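Local atomic coordinates of regulatory Subunit of Protein Kinase A (cAMP-dependent) from Euglena gracilis (Euglena gracilis, PDB entry 6RSX), a protein that binds cyclic AMP through two tandem cyclic nucleotide-binding domains and, as the regulatory subunit, probably restrains the kinase catalytic subunit until the nucleotide is bound. Residues E115-Y120 with T152-R156. Sequence-based numbering, arbitrary orientation.
With CMP (adenosine-3',5'-cyclic-monophosphate), chain B.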
loop_
_atom_site.group_PDB
_atom_site.type_symbol
_atom_site.label_atom_id
_atom_site.label_comp_id
_atom_site.label_asym_id
_atom_site.label_seq_id
_atom_site.Cartn_x
_atom_site.Cartn_y
_atom_site.Cartn_z
ATOM N N GLU A 115 -8.897 10.688 3.269
ATOM C CA GLU A 115 -7.985 11.565 2.552
ATOM C C GLU A 115 -8.620 12.161 1.289
ATOM O O GLU A 115 -8.220 13.260 0.883
ATOM C CB GLU A 115 -6.696 10.790 2.190
ATOM C CG GLU A 115 -6.744 9.943 0.946
ATOM C CD GLU A 115 -7.378 8.562 1.133
ATOM O OE1 GLU A 115 -7.860 8.247 2.253
ATOM O OE2 GLU A 115 -7.417 7.821 0.133
ATOM N N LEU A 116 -9.578 11.461 0.661
ATOM C CA LEU A 116 -10.040 11.872 -0.665
ATOM C C LEU A 116 -10.702 13.245 -0.595
ATOM O O LEU A 116 -10.410 14.131 -1.410
ATOM C CB LEU A 116 -11.034 10.883 -1.226
ATOM C CG LEU A 116 -10.485 9.454 -1.547
ATOM C CD1 LEU A 116 -11.612 8.599 -2.070
ATOM C CD2 LEU A 116 -9.335 9.533 -2.548
ATOM N N ALA A 117 -11.579 13.437 0.397
ATOM C CA ALA A 117 -12.279 14.740 0.509
ATOM C C ALA A 117 -11.291 15.876 0.746
ATOM O O ALA A 117 -11.478 17.008 0.251
ATOM C CB ALA A 117 -13.303 14.683 1.654
ATOM N N LEU A 118 -10.248 15.615 1.538
ATOM C CA LEU A 118 -9.262 16.641 1.837
ATOM C C LEU A 118 -8.341 16.902 0.645
ATOM O O LEU A 118 -7.869 18.030 0.477
ATOM C CB LEU A 118 -8.450 16.287 3.078
ATOM C CG LEU A 118 -9.189 15.883 4.379
ATOM C CD1 LEU A 118 -8.375 15.934 5.710
ATOM C CD2 LEU A 118 -10.541 16.428 4.560
ATOM N N MET A 119 -8.096 15.891 -0.189
ATOM C CA MET A 119 -7.238 16.102 -1.349
ATOM C C MET A 119 -7.985 16.775 -2.489
ATOM O O MET A 119 -7.529 17.793 -3.018
ATOM C CB MET A 119 -6.658 14.771 -1.829
ATOM C CG MET A 119 -5.789 14.114 -0.808
ATOM S SD MET A 119 -5.517 12.374 -1.179
ATOM C CE MET A 119 -4.739 12.417 -2.799
ATOM N N TYR A 120 -9.131 16.221 -2.879
ATOM C CA TYR A 120 -9.799 16.582 -4.111
ATOM C C TYR A 120 -10.978 17.525 -3.897
ATOM O O TYR A 120 -11.623 17.894 -4.875
ATOM C CB TYR A 120 -10.269 15.336 -4.831
ATOM C CG TYR A 120 -9.128 14.372 -5.129
ATOM C CD1 TYR A 120 -8.216 14.657 -6.135
ATOM C CD2 TYR A 120 -8.937 13.219 -4.366
ATOM C CE1 TYR A 120 -7.147 13.796 -6.404
ATOM C CE2 TYR A 120 -7.861 12.343 -4.633
ATOM C CZ TYR A 120 -6.985 12.654 -5.650
ATOM O OH TYR A 120 -5.933 11.829 -5.931
ATOM N N THR A 152 0.941 13.041 -1.895
ATOM C CA THR A 152 0.009 11.920 -2.060
ATOM C C THR A 152 -0.709 12.014 -3.399
ATOM O O THR A 152 -0.828 11.013 -4.125
ATOM C CB THR A 152 -1.000 11.865 -0.910
ATOM O OG1 THR A 152 -0.301 11.800 0.324
ATOM C CG2 THR A 152 -1.928 10.615 -1.034
ATOM N N MET A 153 -1.201 13.219 -3.740
ATOM C CA MET A 153 -1.876 13.414 -5.016
ATOM C C MET A 153 -0.933 13.117 -6.182
ATOM O O MET A 153 -1.316 12.441 -7.142
ATOM C CB MET A 153 -2.418 14.845 -5.112
ATOM C CG MET A 153 -3.467 14.962 -6.186
ATOM S SD MET A 153 -4.018 16.682 -6.249
ATOM C CE MET A 153 -4.325 16.903 -4.520
ATOM N N ARG A 154 0.308 13.597 -6.103
ATOM C CA ARG A 154 1.251 13.393 -7.201
ATOM C C ARG A 154 1.517 11.909 -7.452
ATOM O O ARG A 154 1.479 11.442 -8.597
ATOM C CB ARG A 154 2.557 14.121 -6.900
ATOM C CG ARG A 154 3.622 13.851 -7.946
ATOM C CD ARG A 154 4.724 14.870 -7.877
ATOM N NE ARG A 154 5.383 14.867 -6.578
ATOM C CZ ARG A 154 5.397 15.904 -5.753
ATOM N NH1 ARG A 154 4.795 17.037 -6.103
ATOM N NH2 ARG A 154 6.021 15.809 -4.584
ATOM N N LYS A 155 1.803 11.158 -6.387
ATOM C CA LYS A 155 2.133 9.741 -6.526
ATOM C C LYS A 155 0.974 8.971 -7.155
ATOM O O LYS A 155 1.175 8.112 -8.031
ATOM C CB LYS A 155 2.494 9.181 -5.150
ATOM C CG LYS A 155 2.887 7.680 -5.134
ATOM C CD LYS A 155 4.373 7.516 -5.112
ATOM C CE LYS A 155 4.748 6.009 -5.121
ATOM N NZ LYS A 155 4.601 5.347 -3.772
ATOM N N ARG A 156 -0.261 9.270 -6.730
ATOM C CA ARG A 156 -1.388 8.541 -7.289
ATOM C C ARG A 156 -1.564 8.869 -8.762
ATOM O O ARG A 156 -1.833 7.973 -9.582
ATOM C CB ARG A 156 -2.653 8.838 -6.493
ATOM C CG ARG A 156 -2.633 8.218 -5.091
ATOM C CD ARG A 156 -3.823 8.664 -4.233
ATOM N NE ARG A 156 -3.802 7.957 -2.947
ATOM C CZ ARG A 156 -4.839 7.874 -2.116
ATOM N NH1 ARG A 156 -5.993 8.470 -2.426
ATOM N NH2 ARG A 156 -4.726 7.197 -0.975
HETATM P P CMP B . -13.130 10.176 1.797
HETATM O O1P CMP B . -12.582 11.550 2.310
HETATM O O2P CMP B . -13.897 10.024 0.551
HETATM O "O5'" CMP B . -14.127 9.582 2.911
HETATM C "C5'" CMP B . -14.442 8.192 2.949
HETATM C "C4'" CMP B . -13.139 7.449 2.918
HETATM O "O4'" CMP B . -13.264 6.023 2.849
HETATM C "C3'" CMP B . -12.302 7.758 1.703
HETATM O "O3'" CMP B . -11.819 9.082 1.721
HETATM C "C2'" CMP B . -11.226 6.669 1.757
HETATM O "O2'" CMP B . -10.191 7.098 2.626
HETATM C "C1'" CMP B . -12.008 5.501 2.421
HETATM N N9 CMP B . -12.282 4.377 1.533
HETATM C C8 CMP B . -12.042 3.054 1.836
HETATM N N7 CMP B . -12.466 2.314 0.828
HETATM C C5 CMP B . -12.923 3.155 -0.110
HETATM C C6 CMP B . -13.433 2.857 -1.344
HETATM N N6 CMP B . -13.642 1.596 -2.014
HETATM N N1 CMP B . -13.816 3.805 -2.170
HETATM C C2 CMP B . -13.736 5.100 -1.736
HETATM N N3 CMP B . -13.216 5.428 -0.507
HETATM C C4 CMP B . -12.823 4.428 0.312
HETATM O O HOH W 1 -4.051 12.328 -7.870
#
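A carboxylate that reads a ligand can also hold a helix, and Glu115 does both with its two oxygens. OE1 accepts a hydrogen bond from the ribose hydroxyl of cyclic AMP (CMP O2' to Glu115 OE1, 2.6 Å), whereas OE2 turns to Arg156 on helix 149-165. There Arg156 NH1 and NH2 each donate to Glu115 OE2, both at 3.0 Å, a forked salt bridge at the edge of the guanidinium, near its plane. Each side has further partners: OE2 is also hydrogen-bonded to Tyr175 OH, and NH2 forms a second salt bridge with Asp182. Helix 115-120 is the short helix of the phosphate-binding cassette, the signature of cyclic nucleotide-binding domains, and its backbone amides meet the nucleotide, Ala117 N donating to CMP O1P at 2.9 Å while Leu116 N reaches CMP O3' only weakly at 3.4 Å. The helix that carries Arg156, which leads from the first of these domains towards the second, crosses it at 97° between the short segments. Because their axes stay 11.4 Å apart, long side chains bridge the gap: Arg156 fits as a knob among Glu115, Leu116, Met119 and Tyr120, and Met119 CE lies 3.8 Å from Thr152 CG2. The hydroxyl of Thr152 is satisfied by the carbonyl of Leu148, four residues earlier in the chain. Further along, Met153 makes an oblique Met-aromatic contact with Tyr120, its SD 5.2 Å from the ring centroid. A water adds a further polar link, hydrogen-bonded to Tyr120 OH at 2.7 Å and donating to Met153 O at 2.8 Å.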